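Local coordinates for glycoside hydrolase family 61 protein (Myceliophthora thermophila, PDB 5UFV), which uses a copper centre to cleave cellulose oxidatively, breaking its glycosidic bonds with oxidation at C1 of the sugar, at residues Q77-F91 / P148-H161. Residues are numbered along the deposited sequence; the frame is centred on the assembly and turned at random.
Sequences QGPILVWMYKCPGDF and PGNYLVRHELIALH
Trp83 and Glu156 meet on one face of two antiparallel strands, 80-86 and 149-159, where the indole NE1 donates to Glu156 OE1 at 3.2 Å, with OE1 tilted 27° out of the indole plane. Arg154 holds the same carboxylate end-on, NH1 to OE1 at 2.7 Å and NH2 to OE2, both from above the carboxylate plane. OE1 thus takes two donors, and Tyr196 OH binds OE2, which probably offsets much of the buried negative charge. Arg154 reaches it with its chain extended as far as NE, its guanidinium turned 77° from the indole. Beneath, Trp83 and Arg154 exchange paired backbone hydrogen bonds, as do Leu81 and Glu156. On the opposite face the contacts are mostly van der Waals: Val82 CG1 sits over the His155 ring, 4.0 Å from its centroid, and Ile80 CG1 lies beside Leu157 CD2, while His155 and Leu157 also touch strand 65-70 of the other sheet.

Toward Lys86 the packing opens to solvent. The lysine aliphatic chain, bent at chi2 (85°), lays CD across the Tyr151 ring face, and a water links Cys87 O to Asn150 N. Asn150 rests CB on the Phe91 ring, 3.6 Å from its centroid, and ND2 reaches Gly89 O at 2.8 Å. At the other end, Ala159 approaches the copper site. This is a central strand pair of the immunoglobulin-like beta-sandwich of AA9 monooxygenases.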
loop_
_atom_site.group_PDB
_atom_site.type_symbol
_atom_site.label_atom_id
_atom_site.label_comp_id
_atom_site.label_asym_id
_atom_site.label_seq_id
_atom_site.Cartn_x
_atom_site.Cartn_y
_atom_site.Cartn_z
ATOM N N GLN A 77 13.373 1.717 -7.088
ATOM C CA GLN A 77 13.637 2.400 -5.829
ATOM C C GLN A 77 12.381 2.931 -5.152
ATOM O O GLN A 77 11.629 3.692 -5.726
ATOM C CB GLN A 77 14.566 3.577 -6.057
ATOM C CG GLN A 77 15.928 3.196 -6.605
ATOM C CD GLN A 77 15.970 3.157 -8.119
ATOM O OE1 GLN A 77 15.264 3.892 -8.799
ATOM N NE2 GLN A 77 16.806 2.290 -8.651
ATOM N N GLY A 78 12.183 2.519 -3.918
ATOM C CA GLY A 78 11.248 3.134 -3.020
ATOM C C GLY A 78 10.550 2.072 -2.181
ATOM O O GLY A 78 10.652 0.869 -2.452
ATOM N N PRO A 79 9.826 2.506 -1.143
ATOM C CA PRO A 79 9.152 1.570 -0.264
ATOM C C PRO A 79 7.809 0.980 -0.749
ATOM O O PRO A 79 7.167 1.486 -1.673
ATOM C CB PRO A 79 8.923 2.401 1.000
ATOM C CG PRO A 79 8.779 3.776 0.504
ATOM C CD PRO A 79 9.775 3.878 -0.617
ATOM N N ILE A 80 7.433 -0.104 -0.093
ATOM C CA ILE A 80 6.154 -0.743 -0.253
ATOM C C ILE A 80 5.449 -0.543 1.073
ATOM O O ILE A 80 6.041 -0.799 2.113
ATOM C CB ILE A 80 6.342 -2.264 -0.433
ATOM C CG1 ILE A 80 7.177 -2.540 -1.671
ATOM C CG2 ILE A 80 5.006 -2.964 -0.521
ATOM C CD1 ILE A 80 7.492 -3.996 -1.866
ATOM N N LEU A 81 4.197 -0.101 1.035
ATOM C CA LEU A 81 3.378 -0.046 2.224
ATOM C C LEU A 81 2.029 -0.728 2.010
ATOM O O LEU A 81 1.407 -0.561 0.959
ATOM C CB LEU A 81 3.138 1.395 2.621
ATOM C CG LEU A 81 4.366 2.133 3.173
ATOM C CD1 LEU A 81 5.256 2.660 2.063
ATOM C CD2 LEU A 81 3.922 3.285 4.070
ATOM N N VAL A 82 1.582 -1.483 3.015
ATOM C CA VAL A 82 0.282 -2.082 2.982
ATOM C C VAL A 82 -0.436 -1.718 4.243
ATOM O O VAL A 82 0.076 -1.950 5.324
ATOM C CB VAL A 82 0.370 -3.598 2.921
ATOM C CG1 VAL A 82 -1.025 -4.178 2.718
ATOM C CG2 VAL A 82 1.350 -4.040 1.831
ATOM N N TRP A 83 -1.631 -1.161 4.105
ATOM C CA TRP A 83 -2.380 -0.642 5.216
ATOM C C TRP A 83 -3.751 -1.235 5.246
ATOM O O TRP A 83 -4.242 -1.742 4.265
ATOM C CB TRP A 83 -2.626 0.847 5.059
ATOM C CG TRP A 83 -1.462 1.748 4.769
ATOM C CD1 TRP A 83 -0.733 1.816 3.615
ATOM C CD2 TRP A 83 -0.963 2.788 5.619
ATOM N NE1 TRP A 83 0.225 2.804 3.717
ATOM C CE2 TRP A 83 0.098 3.419 4.930
ATOM C CE3 TRP A 83 -1.308 3.243 6.894
ATOM C CZ2 TRP A 83 0.801 4.479 5.465
ATOM C CZ3 TRP A 83 -0.598 4.303 7.429
ATOM C CH2 TRP A 83 0.434 4.911 6.716
ATOM N N MET A 84 -4.405 -1.066 6.379
ATOM C CA MET A 84 -5.771 -1.472 6.563
ATOM C C MET A 84 -6.516 -0.390 7.312
ATOM O O MET A 84 -5.925 0.510 7.887
ATOM C CB MET A 84 -5.846 -2.801 7.332
ATOM C CG MET A 84 -5.472 -3.991 6.485
ATOM S SD MET A 84 -5.691 -5.623 7.251
ATOM C CE MET A 84 -7.449 -5.917 7.018
ATOM N N TYR A 85 -7.833 -0.503 7.310
ATOM C CA TYR A 85 -8.688 0.535 7.836
ATOM C C TYR A 85 -9.993 -0.119 8.203
ATOM O O TYR A 85 -10.624 -0.765 7.366
ATOM C CB TYR A 85 -8.900 1.623 6.773
ATOM C CG TYR A 85 -9.832 2.725 7.177
ATOM C CD1 TYR A 85 -11.208 2.522 7.236
ATOM C CD2 TYR A 85 -9.348 3.972 7.472
ATOM C CE1 TYR A 85 -12.073 3.531 7.615
ATOM C CE2 TYR A 85 -10.199 4.997 7.833
ATOM C CZ TYR A 85 -11.567 4.773 7.908
ATOM O OH TYR A 85 -12.394 5.814 8.272
ATOM N N LYS A 86 -10.384 0.066 9.455
ATOM C CA LYS A 86 -11.606 -0.503 9.975
ATOM C C LYS A 86 -12.813 0.359 9.623
ATOM O O LYS A 86 -12.996 1.426 10.197
ATOM C CB LYS A 86 -11.490 -0.634 11.491
ATOM C CG LYS A 86 -12.739 -1.162 12.181
ATOM C CD LYS A 86 -12.795 -2.665 12.175
ATOM C CE LYS A 86 -14.186 -3.187 12.518
ATOM N NZ LYS A 86 -14.558 -2.891 13.916
ATOM N N CYS A 87 -13.645 -0.117 8.708
ATOM C CA CYS A 87 -14.874 0.579 8.381
ATOM C C CYS A 87 -15.818 0.598 9.602
ATOM O O CYS A 87 -16.063 -0.433 10.210
ATOM C CB CYS A 87 -15.578 -0.063 7.161
ATOM S SG CYS A 87 -14.714 0.153 5.582
ATOM N N PRO A 88 -16.358 1.777 9.949
ATOM C CA PRO A 88 -17.303 1.877 11.066
ATOM C C PRO A 88 -18.503 0.970 10.904
ATOM O O PRO A 88 -18.968 0.399 11.890
ATOM C CB PRO A 88 -17.769 3.345 11.029
ATOM C CG PRO A 88 -16.780 4.077 10.190
ATOM C CD PRO A 88 -16.141 3.075 9.269
ATOM N N GLY A 89 -19.024 0.853 9.679
ATOM C CA GLY A 89 -20.127 -0.072 9.412
ATOM C C GLY A 89 -20.078 -0.715 8.052
ATOM O O GLY A 89 -19.177 -1.503 7.736
ATOM N N ASP A 90 -21.075 -0.373 7.254
ATOM C CA ASP A 90 -21.224 -0.859 5.890
ATOM C C ASP A 90 -20.041 -0.388 5.043
ATOM O O ASP A 90 -19.608 0.765 5.185
ATOM C CB ASP A 90 -22.519 -0.255 5.359
ATOM C CG ASP A 90 -22.922 -0.781 4.009
ATOM O OD1 ASP A 90 -22.373 -1.815 3.577
ATOM O OD2 ASP A 90 -23.800 -0.139 3.373
ATOM N N PHE A 91 -19.520 -1.232 4.154
ATOM C CA PHE A 91 -18.536 -0.754 3.168
ATOM C C PHE A 91 -19.024 0.461 2.379
ATOM O O PHE A 91 -18.245 1.321 2.026
ATOM C CB PHE A 91 -18.213 -1.803 2.123
ATOM C CG PHE A 91 -17.356 -2.924 2.612
ATOM C CD1 PHE A 91 -16.021 -2.709 2.883
ATOM C CD2 PHE A 91 -17.878 -4.205 2.745
ATOM C CE1 PHE A 91 -15.215 -3.737 3.313
ATOM C CE2 PHE A 91 -17.076 -5.246 3.151
ATOM C CZ PHE A 91 -15.734 -5.010 3.432
ATOM N N PRO A 148 -12.964 -8.570 14.172
ATOM C CA PRO A 148 -13.704 -8.807 12.946
ATOM C C PRO A 148 -14.376 -7.556 12.426
ATOM O O PRO A 148 -14.697 -6.677 13.211
ATOM C CB PRO A 148 -14.796 -9.797 13.377
ATOM C CG PRO A 148 -14.985 -9.542 14.829
ATOM C CD PRO A 148 -13.624 -9.181 15.338
ATOM N N GLY A 149 -14.600 -7.493 11.115
ATOM C CA GLY A 149 -15.527 -6.520 10.537
ATOM C C GLY A 149 -15.181 -6.216 9.099
ATOM O O GLY A 149 -14.393 -6.924 8.482
ATOM N N ASN A 150 -15.756 -5.146 8.567
ATOM C CA ASN A 150 -15.448 -4.721 7.217
ATOM C C ASN A 150 -14.228 -3.852 7.209
ATOM O O ASN A 150 -14.200 -2.841 7.918
ATOM C CB ASN A 150 -16.621 -3.956 6.625
ATOM C CG ASN A 150 -17.884 -4.778 6.606
ATOM O OD1 ASN A 150 -17.851 -6.018 6.653
ATOM N ND2 ASN A 150 -19.006 -4.098 6.573
ATOM N N TYR A 151 -13.226 -4.230 6.409
ATOM C CA TYR A 151 -11.993 -3.457 6.319
ATOM C C TYR A 151 -11.626 -3.145 4.885
ATOM O O TYR A 151 -11.874 -3.936 3.985
ATOM C CB TYR A 151 -10.806 -4.219 6.906
ATOM C CG TYR A 151 -10.734 -4.371 8.407
ATOM C CD1 TYR A 151 -11.381 -5.421 9.039
ATOM C CD2 TYR A 151 -9.945 -3.535 9.172
ATOM C CE1 TYR A 151 -11.294 -5.604 10.408
ATOM C CE2 TYR A 151 -9.846 -3.698 10.559
ATOM C CZ TYR A 151 -10.520 -4.741 11.180
ATOM O OH TYR A 151 -10.451 -4.941 12.556
ATOM N N LEU A 152 -10.970 -2.010 4.691
ATOM C CA LEU A 152 -10.279 -1.734 3.437
ATOM C C LEU A 152 -8.840 -2.133 3.631
ATOM O O LEU A 152 -8.313 -2.068 4.735
ATOM C CB LEU A 152 -10.331 -0.265 3.083
ATOM C CG LEU A 152 -11.691 0.420 3.193
ATOM C CD1 LEU A 152 -11.534 1.881 2.812
ATOM C CD2 LEU A 152 -12.710 -0.261 2.303
ATOM N N VAL A 153 -8.209 -2.565 2.555
ATOM C CA VAL A 153 -6.784 -2.818 2.577
ATOM C C VAL A 153 -6.204 -1.972 1.476
ATOM O O VAL A 153 -6.800 -1.905 0.428
ATOM C CB VAL A 153 -6.464 -4.282 2.313
ATOM C CG1 VAL A 153 -7.116 -4.765 1.022
ATOM C CG2 VAL A 153 -4.953 -4.483 2.263
ATOM N N ARG A 154 -5.061 -1.325 1.704
ATOM C CA ARG A 154 -4.504 -0.352 0.741
ATOM C C ARG A 154 -3.048 -0.673 0.442
ATOM O O ARG A 154 -2.221 -0.753 1.370
ATOM C CB ARG A 154 -4.626 1.069 1.318
ATOM C CG ARG A 154 -3.874 2.164 0.586
ATOM C CD ARG A 154 -4.180 3.489 1.259
ATOM N NE ARG A 154 -3.483 4.582 0.599
ATOM C CZ ARG A 154 -2.173 4.826 0.725
ATOM N NH1 ARG A 154 -1.406 4.070 1.538
ATOM N NH2 ARG A 154 -1.630 5.837 0.035
ATOM N N HIS A 155 -2.727 -0.856 -0.839
ATOM C CA HIS A 155 -1.350 -1.106 -1.244
ATOM C C HIS A 155 -0.822 0.145 -1.832
ATOM O O HIS A 155 -1.518 0.788 -2.590
ATOM C CB HIS A 155 -1.251 -2.237 -2.263
ATOM C CG HIS A 155 -1.565 -3.573 -1.680
ATOM N ND1 HIS A 155 -2.856 -3.986 -1.425
ATOM C CD2 HIS A 155 -0.760 -4.555 -1.218
ATOM C CE1 HIS A 155 -2.832 -5.180 -0.864
ATOM N NE2 HIS A 155 -1.574 -5.545 -0.723
ATOM N N GLU A 156 0.412 0.484 -1.485
ATOM C CA GLU A 156 0.996 1.725 -1.892
ATOM C C GLU A 156 2.446 1.471 -2.152
ATOM O O GLU A 156 3.153 0.914 -1.294
ATOM C CB GLU A 156 0.830 2.776 -0.793
ATOM C CG GLU A 156 1.526 4.118 -1.024
ATOM C CD GLU A 156 1.391 5.082 0.178
ATOM O OE1 GLU A 156 1.272 4.612 1.345
ATOM O OE2 GLU A 156 1.384 6.328 -0.031
ATOM N N LEU A 157 2.870 1.867 -3.356
ATOM C CA LEU A 157 4.254 1.883 -3.760
ATOM C C LEU A 157 4.601 3.319 -3.965
ATOM O O LEU A 157 3.836 4.044 -4.599
ATOM C CB LEU A 157 4.454 1.176 -5.095
ATOM C CG LEU A 157 4.008 -0.278 -5.178
ATOM C CD1 LEU A 157 4.450 -0.857 -6.511
ATOM C CD2 LEU A 157 4.535 -1.108 -4.019
ATOM N N ILE A 158 5.752 3.728 -3.431
ATOM C CA ILE A 158 6.245 5.088 -3.578
ATOM C C ILE A 158 7.562 5.012 -4.336
ATOM O O ILE A 158 8.572 4.575 -3.781
ATOM C CB ILE A 158 6.482 5.737 -2.234
ATOM C CG1 ILE A 158 5.243 5.632 -1.360
ATOM C CG2 ILE A 158 6.840 7.192 -2.423
ATOM C CD1 ILE A 158 5.463 6.233 0.024
ATOM N N ALA A 159 7.543 5.405 -5.605
ATOM C CA ALA A 159 8.753 5.399 -6.396
ATOM C C ALA A 159 9.562 6.665 -6.087
ATOM O O ALA A 159 9.016 7.767 -5.963
ATOM C CB ALA A 159 8.440 5.304 -7.885
ATOM N N LEU A 160 10.870 6.487 -5.958
ATOM C CA LEU A 160 11.772 7.565 -5.574
ATOM C C LEU A 160 12.948 7.752 -6.556
ATOM O O LEU A 160 13.945 8.342 -6.180
ATOM C CB LEU A 160 12.297 7.276 -4.158
ATOM C CG LEU A 160 11.237 7.159 -3.041
ATOM C CD1 LEU A 160 11.857 6.759 -1.717
ATOM C CD2 LEU A 160 10.508 8.454 -2.842
ATOM N N HIS A 161 12.832 7.240 -7.791
ATOM C CA HIS A 161 13.909 7.381 -8.782
ATOM C C HIS A 161 14.242 8.842 -9.036
ATOM O O HIS A 161 15.428 9.159 -9.192
ATOM C CB HIS A 161 13.580 6.688 -10.112
ATOM C CG HIS A 161 14.703 6.712 -11.122
ATOM N ND1 HIS A 161 14.708 7.561 -12.211
ATOM C CD2 HIS A 161 15.829 5.969 -11.228
ATOM C CE1 HIS A 161 15.790 7.350 -12.936
ATOM N NE2 HIS A 161 16.491 6.392 -12.360
HETATM O O HOH W 1 -16.723 -2.983 10.310
#